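Long-range contacts in packaging enzyme P4 (Pseudomonas phage phi6, PDB 4BLO), which hydrolyses nucleoside triphosphates as a hexameric RecA-like ATPase, and probably uses that energy to drive RNA into the procapsid of this double-stranded RNA phage: residues S23-Q28 against F220-C225; I15-L20 against V40-I45; I64-L69 against V162-L167. All blocks are in the same frame, centred on the assembly; numbering follows the deposited sequence.

Contact 1: S23-Q28 against F220-C225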
loop_
_atom_site.group_PDB
_atom_site.type_symbol
_atom_site.label_atom_id
_atom_site.label_comp_id
_atom_site.label_asym_id
_atom_site.label_seq_id
_atom_site.Cartn_x
_atom_site.Cartn_y
_atom_site.Cartn_z
ATOM N N SER L 23 14.383 36.738 0.100
ATOM C CA SER L 23 14.530 35.315 -0.173
ATOM C C SER L 23 13.224 34.652 -0.669
ATOM O O SER L 23 12.221 34.614 0.070
ATOM C CB SER L 23 15.041 34.588 1.072
ATOM O OG SER L 23 14.146 34.719 2.167
ATOM N N PRO L 24 13.247 34.090 -1.913
ATOM C CA PRO L 24 12.080 33.329 -2.390
ATOM C C PRO L 24 12.078 31.933 -1.747
ATOM O O PRO L 24 13.101 31.239 -1.781
ATOM C CB PRO L 24 12.276 33.278 -3.912
ATOM C CG PRO L 24 13.720 33.532 -4.142
ATOM C CD PRO L 24 14.365 34.026 -2.876
ATOM N N VAL L 25 10.956 31.540 -1.119
ATOM C CA VAL L 25 10.878 30.246 -0.436
ATOM C C VAL L 25 9.786 29.366 -1.010
ATOM O O VAL L 25 8.835 29.841 -1.643
ATOM C CB VAL L 25 10.719 30.351 1.107
ATOM C CG1 VAL L 25 11.980 30.892 1.760
ATOM C CG2 VAL L 25 9.489 31.172 1.511
ATOM N N SER L 26 9.930 28.067 -0.740
ATOM C CA SER L 26 8.999 27.014 -1.113
ATOM C C SER L 26 8.864 26.016 0.034
ATOM O O SER L 26 9.500 26.171 1.078
ATOM C CB SER L 26 9.463 26.307 -2.383
ATOM O OG SER L 26 9.441 27.182 -3.501
ATOM N N LEU L 27 8.016 25.009 -0.152
ATOM C CA LEU L 27 7.805 23.938 0.812
ATOM C C LEU L 27 7.456 22.677 0.062
ATOM O O LEU L 27 6.929 22.741 -1.046
ATOM C CB LEU L 27 6.738 24.288 1.853
ATOM C CG LEU L 27 6.855 23.530 3.173
ATOM C CD1 LEU L 27 7.888 24.157 4.082
ATOM C CD2 LEU L 27 5.531 23.453 3.868
ATOM N N GLN L 28 7.866 21.519 0.548
ATOM C CA GLN L 28 7.606 20.230 -0.058
ATOM C C GLN L 28 7.343 19.202 1.029
ATOM O O GLN L 28 7.973 19.254 2.096
ATOM C CB GLN L 28 8.774 19.800 -0.943
ATOM C CG GLN L 28 8.430 18.670 -1.917
ATOM C CD GLN L 28 9.641 17.911 -2.397
ATOM O OE1 GLN L 28 10.739 18.009 -1.849
ATOM N NE2 GLN L 28 9.467 17.133 -3.432
ATOM N N PHE L 220 11.224 30.008 9.826
ATOM C CA PHE L 220 11.141 30.962 10.935
ATOM C C PHE L 220 12.503 31.589 11.227
ATOM O O PHE L 220 12.543 32.759 11.610
ATOM C CB PHE L 220 10.574 30.305 12.197
ATOM C CG PHE L 220 9.148 29.816 12.072
ATOM C CD1 PHE L 220 8.234 30.480 11.262
ATOM C CD2 PHE L 220 8.707 28.720 12.800
ATOM C CE1 PHE L 220 6.913 30.033 11.156
ATOM C CE2 PHE L 220 7.382 28.282 12.704
ATOM C CZ PHE L 220 6.493 28.940 11.883
ATOM N N THR L 221 13.614 30.834 11.039
ATOM C CA THR L 221 14.977 31.342 11.263
ATOM C C THR L 221 15.286 32.458 10.260
ATOM O O THR L 221 15.862 33.477 10.634
ATOM C CB THR L 221 16.012 30.207 11.177
ATOM O OG1 THR L 221 15.600 29.126 12.023
ATOM C CG2 THR L 221 17.421 30.663 11.547
ATOM N N GLN L 222 14.862 32.276 9.002
ATOM C CA GLN L 222 15.048 33.230 7.918
ATOM C C GLN L 222 14.223 34.520 8.122
ATOM O O GLN L 222 14.667 35.588 7.684
ATOM C CB GLN L 222 14.650 32.576 6.597
ATOM C CG GLN L 222 15.530 33.012 5.450
ATOM C CD GLN L 222 15.499 32.002 4.334
ATOM O OE1 GLN L 222 14.470 31.831 3.665
ATOM N NE2 GLN L 222 16.629 31.324 4.101
ATOM N N TYR L 223 13.034 34.420 8.774
ATOM C CA TYR L 223 12.133 35.559 8.991
ATOM C C TYR L 223 12.133 36.060 10.461
ATOM O O TYR L 223 11.235 36.804 10.858
ATOM C CB TYR L 223 10.712 35.212 8.509
ATOM C CG TYR L 223 10.663 34.870 7.035
ATOM C CD1 TYR L 223 11.186 35.732 6.082
ATOM C CD2 TYR L 223 10.079 33.690 6.591
ATOM C CE1 TYR L 223 11.164 35.412 4.727
ATOM C CE2 TYR L 223 10.037 33.366 5.234
ATOM C CZ TYR L 223 10.566 34.237 4.304
ATOM O OH TYR L 223 10.513 33.926 2.962
ATOM N N ASP L 224 13.181 35.698 11.234
ATOM C CA ASP L 224 13.452 36.088 12.626
ATOM C C ASP L 224 12.278 35.817 13.587
ATOM O O ASP L 224 12.060 36.592 14.531
ATOM C CB ASP L 224 13.871 37.568 12.714
ATOM C CG ASP L 224 15.029 37.995 11.835
ATOM O OD1 ASP L 224 15.931 37.152 11.579
ATOM O OD2 ASP L 224 15.076 39.189 11.462
ATOM N N CYS L 225 11.545 34.705 13.354
ATOM C CA CYS L 225 10.395 34.281 14.166
ATOM C C CYS L 225 10.835 33.316 15.261
ATOM O O CYS L 225 11.724 32.483 15.045
ATOM C CB CYS L 225 9.318 33.630 13.301
ATOM S SG CYS L 225 8.724 34.644 11.926
#
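Two weak hydrogen bonds join Ser23 to Gln222 and Tyr223, toward the C-terminal end of helix 208-222. In one, the phenol donates to a backbone carbonyl, Tyr223 OH lying 3.4 Å from Ser23 O. In the other, Ser23 OG gives its proton to the side-chain amide oxygen Gln222 OE1 at 3.3 Å. Ser23 is the first residue to leave helical geometry after helix 7-22, and its OG sits between the backbone N and the carbonyl carbon (chi1 61°), which turns the short hydroxyl to Gln222. A glutamine suits the other side because its chain, extended beyond CG, carries its acceptor to the serine.

Within 220-225, Cys225 N bonds back to Phe220 O, 2.8 Å away. Asp224 inside this loop takes left-handed backbone angles, as residues at helix C-termini often do, and the chain then enters strand 226-231 in the middle of the RecA-like sheet. Salt bridges from Asp224 to Arg12 and Arg105 also secure the turn.

The apolar part belongs to Val25. Its CB points to the opposite segment, and Val25 and Tyr223 approach tip to tip, Val25 CG2 coming closest to the phenol oxygen, 3.3 Å from Tyr223 OH, at the edge of the ring and near its plane. The Val25 and Gln222 side chains slide past each other in opposite directions, with Val25 CG1 3.3 Å from Gln222 OE1. A compact branched residue fits here, since Val25 also packs on Leu219 and Ile36, while the Tyr223 side chain rests on Leu19, Leu20 and Ile175.

Contact 2: I15-L20 against V40-I45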
loop_
_atom_site.group_PDB
_atom_site.type_symbol
_atom_site.label_atom_id
_atom_site.label_comp_id
_atom_site.label_asym_id
_atom_site.label_seq_id
_atom_site.Cartn_x
_atom_site.Cartn_y
_atom_site.Cartn_z
ATOM N N ILE L 15 11.553 45.995 7.923
ATOM C CA ILE L 15 12.514 44.885 8.083
ATOM C C ILE L 15 11.868 43.553 7.652
ATOM O O ILE L 15 12.479 42.783 6.911
ATOM C CB ILE L 15 13.026 44.837 9.555
ATOM C CG1 ILE L 15 13.973 46.025 9.818
ATOM C CG2 ILE L 15 13.643 43.471 9.926
ATOM C CD1 ILE L 15 14.527 46.145 11.203
ATOM N N ALA L 16 10.632 43.308 8.111
ATOM C CA ALA L 16 9.860 42.110 7.814
ATOM C C ALA L 16 9.583 42.003 6.313
ATOM O O ALA L 16 9.792 40.930 5.737
ATOM C CB ALA L 16 8.555 42.124 8.602
ATOM N N ALA L 17 9.176 43.135 5.676
ATOM C CA ALA L 17 8.872 43.199 4.242
ATOM C C ALA L 17 10.096 42.889 3.420
ATOM O O ALA L 17 9.993 42.194 2.413
ATOM C CB ALA L 17 8.324 44.564 3.869
ATOM N N ASP L 18 11.262 43.376 3.869
ATOM C CA ASP L 18 12.531 43.134 3.196
ATOM C C ASP L 18 12.911 41.680 3.304
ATOM O O ASP L 18 13.202 41.081 2.272
ATOM C CB ASP L 18 13.634 44.032 3.761
ATOM C CG ASP L 18 13.453 45.464 3.328
ATOM O OD1 ASP L 18 13.701 45.756 2.140
ATOM O OD2 ASP L 18 13.077 46.299 4.182
ATOM N N LEU L 19 12.844 41.098 4.532
ATOM C CA LEU L 19 13.172 39.692 4.778
ATOM C C LEU L 19 12.379 38.774 3.855
ATOM O O LEU L 19 12.943 37.826 3.300
ATOM C CB LEU L 19 12.906 39.301 6.240
ATOM C CG LEU L 19 13.879 39.809 7.310
ATOM C CD1 LEU L 19 13.223 39.802 8.672
ATOM C CD2 LEU L 19 15.170 38.981 7.345
ATOM N N LEU L 20 11.086 39.083 3.669
ATOM C CA LEU L 20 10.169 38.319 2.830
ATOM C C LEU L 20 10.520 38.432 1.334
ATOM O O LEU L 20 10.520 37.413 0.634
ATOM C CB LEU L 20 8.713 38.756 3.087
ATOM C CG LEU L 20 8.095 38.331 4.425
ATOM C CD1 LEU L 20 6.936 39.209 4.789
ATOM C CD2 LEU L 20 7.654 36.877 4.408
ATOM N N VAL L 40 1.070 37.871 0.324
ATOM C CA VAL L 40 -0.054 37.582 1.221
ATOM C C VAL L 40 0.338 37.900 2.686
ATOM O O VAL L 40 -0.445 38.555 3.380
ATOM C CB VAL L 40 -0.542 36.110 1.039
ATOM C CG1 VAL L 40 -1.748 35.796 1.916
ATOM C CG2 VAL L 40 -0.871 35.821 -0.421
ATOM N N ILE L 41 1.559 37.482 3.125
ATOM C CA ILE L 41 2.077 37.709 4.488
ATOM C C ILE L 41 2.236 39.222 4.715
ATOM O O ILE L 41 1.805 39.731 5.759
ATOM C CB ILE L 41 3.389 36.919 4.775
ATOM C CG1 ILE L 41 3.213 35.403 4.499
ATOM C CG2 ILE L 41 3.857 37.138 6.210
ATOM C CD1 ILE L 41 4.411 34.731 3.943
ATOM N N LYS L 42 2.805 39.940 3.715
ATOM C CA LYS L 42 2.985 41.399 3.766
ATOM C C LYS L 42 1.627 42.106 3.912
ATOM O O LYS L 42 1.479 42.984 4.762
ATOM C CB LYS L 42 3.716 41.920 2.515
ATOM C CG LYS L 42 5.175 41.489 2.382
ATOM C CD LYS L 42 5.958 42.341 1.371
ATOM C CE LYS L 42 5.577 42.090 -0.073
ATOM N NZ LYS L 42 6.368 42.938 -1.000
ATOM N N THR L 43 0.636 41.673 3.106
ATOM C CA THR L 43 -0.733 42.191 3.091
ATOM C C THR L 43 -1.381 41.993 4.466
ATOM O O THR L 43 -2.065 42.897 4.953
ATOM C CB THR L 43 -1.544 41.522 1.963
ATOM O OG1 THR L 43 -0.783 41.551 0.749
ATOM C CG2 THR L 43 -2.889 42.201 1.735
ATOM N N TYR L 44 -1.135 40.822 5.096
ATOM C CA TYR L 44 -1.640 40.492 6.431
ATOM C C TYR L 44 -1.048 41.451 7.467
ATOM O O TYR L 44 -1.810 42.003 8.254
ATOM C CB TYR L 44 -1.328 39.031 6.795
ATOM C CG TYR L 44 -1.771 38.630 8.187
ATOM C CD1 TYR L 44 -3.110 38.367 8.465
ATOM C CD2 TYR L 44 -0.845 38.458 9.212
ATOM C CE1 TYR L 44 -3.525 37.998 9.745
ATOM C CE2 TYR L 44 -1.246 38.080 10.497
ATOM C CZ TYR L 44 -2.589 37.853 10.760
ATOM O OH TYR L 44 -2.994 37.472 12.021
ATOM N N ILE L 45 0.293 41.676 7.440
ATOM C CA ILE L 45 1.000 42.578 8.364
ATOM C C ILE L 45 0.374 43.987 8.286
ATOM O O ILE L 45 0.005 44.540 9.327
ATOM C CB ILE L 45 2.539 42.595 8.109
ATOM C CG1 ILE L 45 3.173 41.232 8.469
ATOM C CG2 ILE L 45 3.229 43.740 8.882
ATOM C CD1 ILE L 45 4.515 40.937 7.806
#
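Leu20 and Lys42 both carry CG anti to the carbonyl carbon, beside the backbone N (chi1 -72° for Leu20). The two side chains slide past each other in opposite directions between their helices, and Leu20 CD1 lies 3.8 Å from Lys42 CG. The same methyl is 4.0 Å from Ile41 CG2 and 4.2 Å from Ile45 CD1, so one branch of the leucine is received by three residues of 40-45. Within 40-45 the other branch meets Ile41: Leu20 CD2 and Ile41 CD1 are 3.9 Å apart, and the two chains cross obliquely. A leucine suits this place because its forked end can fill two sites at once; Ile41 offers it a methyl from each of its branches, Ile45 only CD1.

Alanines complete the other helix's face. Ala16 CB faces Ile45 CD1 at 4.3 Å, while Ala17 CB touches the aliphatic stem of the lysine, 4.1 Å from Lys42 CD. The small Ala17 lets that stem come up to its CB. Lys42 suits the border of the contact, its methylenes serving as apolar surface while the chain bends at chi3 (-71°) and its NZ ends in a salt bridge with Asp21. No hydrogen bond links the two segments, and the interface is carried by van der Waals contact.

The axes of 15-20 and 40-45 run nearly antiparallel at 172° and approach to 10.2 Å. Helices 7-22 and 38-54 thus form an antiparallel pair, connected through the small sheet of strands 26-27 and 34-35, and Leu20 O also accepts from Thr38 OG1. The pair lies beside helix 167-179 of the ATPase core, which Leu20 meets at Ile175 and Tyr44 at Ile172 and Val173.

Contact 3: I64-L69 against V162-L167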
loop_
_atom_site.group_PDB
_atom_site.type_symbol
_atom_site.label_atom_id
_atom_site.label_comp_id
_atom_site.label_asym_id
_atom_site.label_seq_id
_atom_site.Cartn_x
_atom_site.Cartn_y
_atom_site.Cartn_z
ATOM N N ILE L 64 -7.898 39.521 14.357
ATOM C CA ILE L 64 -6.693 39.384 13.528
ATOM C C ILE L 64 -6.624 38.020 12.813
ATOM O O ILE L 64 -5.560 37.679 12.293
ATOM C CB ILE L 64 -5.383 39.686 14.306
ATOM C CG1 ILE L 64 -5.179 38.737 15.521
ATOM C CG2 ILE L 64 -5.339 41.155 14.698
ATOM C CD1 ILE L 64 -3.777 38.592 15.999
ATOM N N ARG L 65 -7.735 37.262 12.737
ATOM C CA ARG L 65 -7.704 35.981 12.025
ATOM C C ARG L 65 -7.647 36.273 10.493
ATOM O O ARG L 65 -8.267 37.245 10.042
ATOM C CB ARG L 65 -8.857 35.046 12.453
ATOM C CG ARG L 65 -10.222 35.369 11.883
ATOM C CD ARG L 65 -11.310 35.281 12.924
ATOM N NE ARG L 65 -11.548 33.922 13.411
ATOM C CZ ARG L 65 -12.695 33.529 13.956
ATOM N NH1 ARG L 65 -13.707 34.383 14.077
ATOM N NH2 ARG L 65 -12.845 32.276 14.371
ATOM N N PRO L 66 -6.814 35.537 9.707
ATOM C CA PRO L 66 -6.637 35.884 8.279
ATOM C C PRO L 66 -7.908 35.855 7.439
ATOM O O PRO L 66 -8.031 36.674 6.530
ATOM C CB PRO L 66 -5.654 34.828 7.774
ATOM C CG PRO L 66 -4.950 34.359 8.977
ATOM C CD PRO L 66 -5.945 34.405 10.086
ATOM N N SER L 67 -8.853 34.927 7.750
ATOM C CA SER L 67 -10.135 34.767 7.041
ATOM C C SER L 67 -10.997 36.047 7.093
ATOM O O SER L 67 -11.798 36.282 6.188
ATOM C CB SER L 67 -10.919 33.591 7.618
ATOM O OG SER L 67 -11.212 33.775 8.990
ATOM N N VAL L 68 -10.798 36.872 8.139
ATOM C CA VAL L 68 -11.509 38.119 8.385
ATOM C C VAL L 68 -10.765 39.301 7.722
ATOM O O VAL L 68 -11.418 40.165 7.116
ATOM C CB VAL L 68 -11.702 38.300 9.924
ATOM C CG1 VAL L 68 -11.729 39.763 10.353
ATOM C CG2 VAL L 68 -12.952 37.570 10.403
ATOM N N LEU L 69 -9.410 39.327 7.827
ATOM C CA LEU L 69 -8.577 40.426 7.317
ATOM C C LEU L 69 -8.258 40.336 5.818
ATOM O O LEU L 69 -8.143 41.384 5.179
ATOM C CB LEU L 69 -7.259 40.538 8.101
ATOM C CG LEU L 69 -7.354 40.824 9.608
ATOM C CD1 LEU L 69 -6.005 40.786 10.233
ATOM C CD2 LEU L 69 -7.985 42.180 9.901
ATOM N N VAL L 162 -6.423 32.952 18.347
ATOM C CA VAL L 162 -6.740 33.212 16.939
ATOM C C VAL L 162 -7.049 31.844 16.296
ATOM O O VAL L 162 -6.178 30.970 16.210
ATOM C CB VAL L 162 -5.664 34.060 16.189
ATOM C CG1 VAL L 162 -4.250 33.613 16.519
ATOM C CG2 VAL L 162 -5.906 34.097 14.682
ATOM N N HIS L 163 -8.328 31.648 15.931
ATOM C CA HIS L 163 -8.822 30.392 15.386
ATOM C C HIS L 163 -8.673 30.339 13.880
ATOM O O HIS L 163 -9.300 31.116 13.151
ATOM C CB HIS L 163 -10.270 30.139 15.808
ATOM C CG HIS L 163 -10.426 30.023 17.295
ATOM N ND1 HIS L 163 -10.813 31.113 18.075
ATOM C CD2 HIS L 163 -10.178 28.968 18.110
ATOM C CE1 HIS L 163 -10.813 30.674 19.324
ATOM N NE2 HIS L 163 -10.445 29.389 19.398
ATOM N N ILE L 164 -7.812 29.409 13.424
ATOM C CA ILE L 164 -7.549 29.155 12.011
ATOM C C ILE L 164 -8.185 27.799 11.596
ATOM O O ILE L 164 -8.660 27.031 12.450
ATOM C CB ILE L 164 -6.030 29.233 11.680
ATOM C CG1 ILE L 164 -5.231 28.128 12.393
ATOM C CG2 ILE L 164 -5.457 30.631 11.973
ATOM C CD1 ILE L 164 -4.140 27.585 11.623
ATOM N N SER L 165 -8.186 27.524 10.278
ATOM C CA SER L 165 -8.733 26.320 9.665
ATOM C C SER L 165 -7.737 25.644 8.720
ATOM O O SER L 165 -7.782 24.422 8.617
ATOM C CB SER L 165 -10.012 26.653 8.901
ATOM O OG SER L 165 -9.784 27.440 7.742
ATOM N N THR L 166 -6.856 26.418 8.019
ATOM C CA THR L 166 -5.895 25.886 7.033
ATOM C C THR L 166 -4.424 26.055 7.457
ATOM O O THR L 166 -4.111 26.867 8.330
ATOM C CB THR L 166 -6.109 26.512 5.620
ATOM O OG1 THR L 166 -5.468 27.788 5.498
ATOM C CG2 THR L 166 -7.574 26.601 5.213
ATOM N N LEU L 167 -3.518 25.303 6.783
ATOM C CA LEU L 167 -2.061 25.364 6.982
ATOM C C LEU L 167 -1.532 26.725 6.498
ATOM O O LEU L 167 -0.627 27.287 7.118
ATOM C CB LEU L 167 -1.348 24.203 6.253
ATOM C CG LEU L 167 0.202 24.221 6.258
ATOM C CD1 LEU L 167 0.772 24.070 7.663
ATOM C CD2 LEU L 167 0.767 23.172 5.332
#
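Arg65, whose side chain lies against Val162 and His163, has its carbonyl oxygen gripped by two amides: Arg65 O accepts from Val68 N and Leu69 N, each at 3.2 Å. These bonds open the short helix 66-69, with Arg65 at the N-cap position. Pro66 follows as the first helical residue, a place where a proline costs no helical hydrogen bond. Its ring touches the partner segment through Pro66 CD, 4.2 Å from Ile164 CG2.

Closer in, Val162 CG2, anti to the backbone N, abuts the base of the arginine, 3.7 Å from Arg65 CA and 3.8 Å from Arg65 CB. Strand 161-163 is, within the chain, an outermost strand of the mixed RecA-like sheet, so this contact lays the 64-69 turn against the sheet's margin. The beta-branched Val162 suits a strand, and pairs by backbone with Leu145 and Arg147 of strand 144-147.

Arginine is long enough to reach past the valine to the next carbonyl. Its chain bends at chi2 and chi3, and the guanidinium turns its edge to His163 O, which lies in its plane, 3.6 Å from Arg65 NE. Arg65 NH2 is also 3.6 Å from His163 CB, and the guanidinium and imidazole planes are turned 61° apart. The imidazole leads away from the arginine, and its NE2 is hydrogen-bonded to Asp156 OD1. Gly102 of a neighbouring subunit packs on both Arg65 and His163.

Contact 2 touches both of the others. Its centre is 12 Å from that of contact 1, where the edge atom Tyr223 CE1 packs 3.6 Å from Leu20 CA. Toward contact 3 the centres are 17 Å apart, and Tyr44 OH probably hydrogen-bonds to Ile64 O at 2.6 Å. Contacts 1 and 3 do not touch, their nearest atoms being about 5 Å apart, yet both meet the same neighbouring subunit. In sequence, contact 3 is nested inside the loop closed by contact 1. None of these residues lines either ADP pocket to which the chain contributes (Lys132 in one, Arg264 in the other); the His163 side chain is about 12 Å from a bound calcium ion.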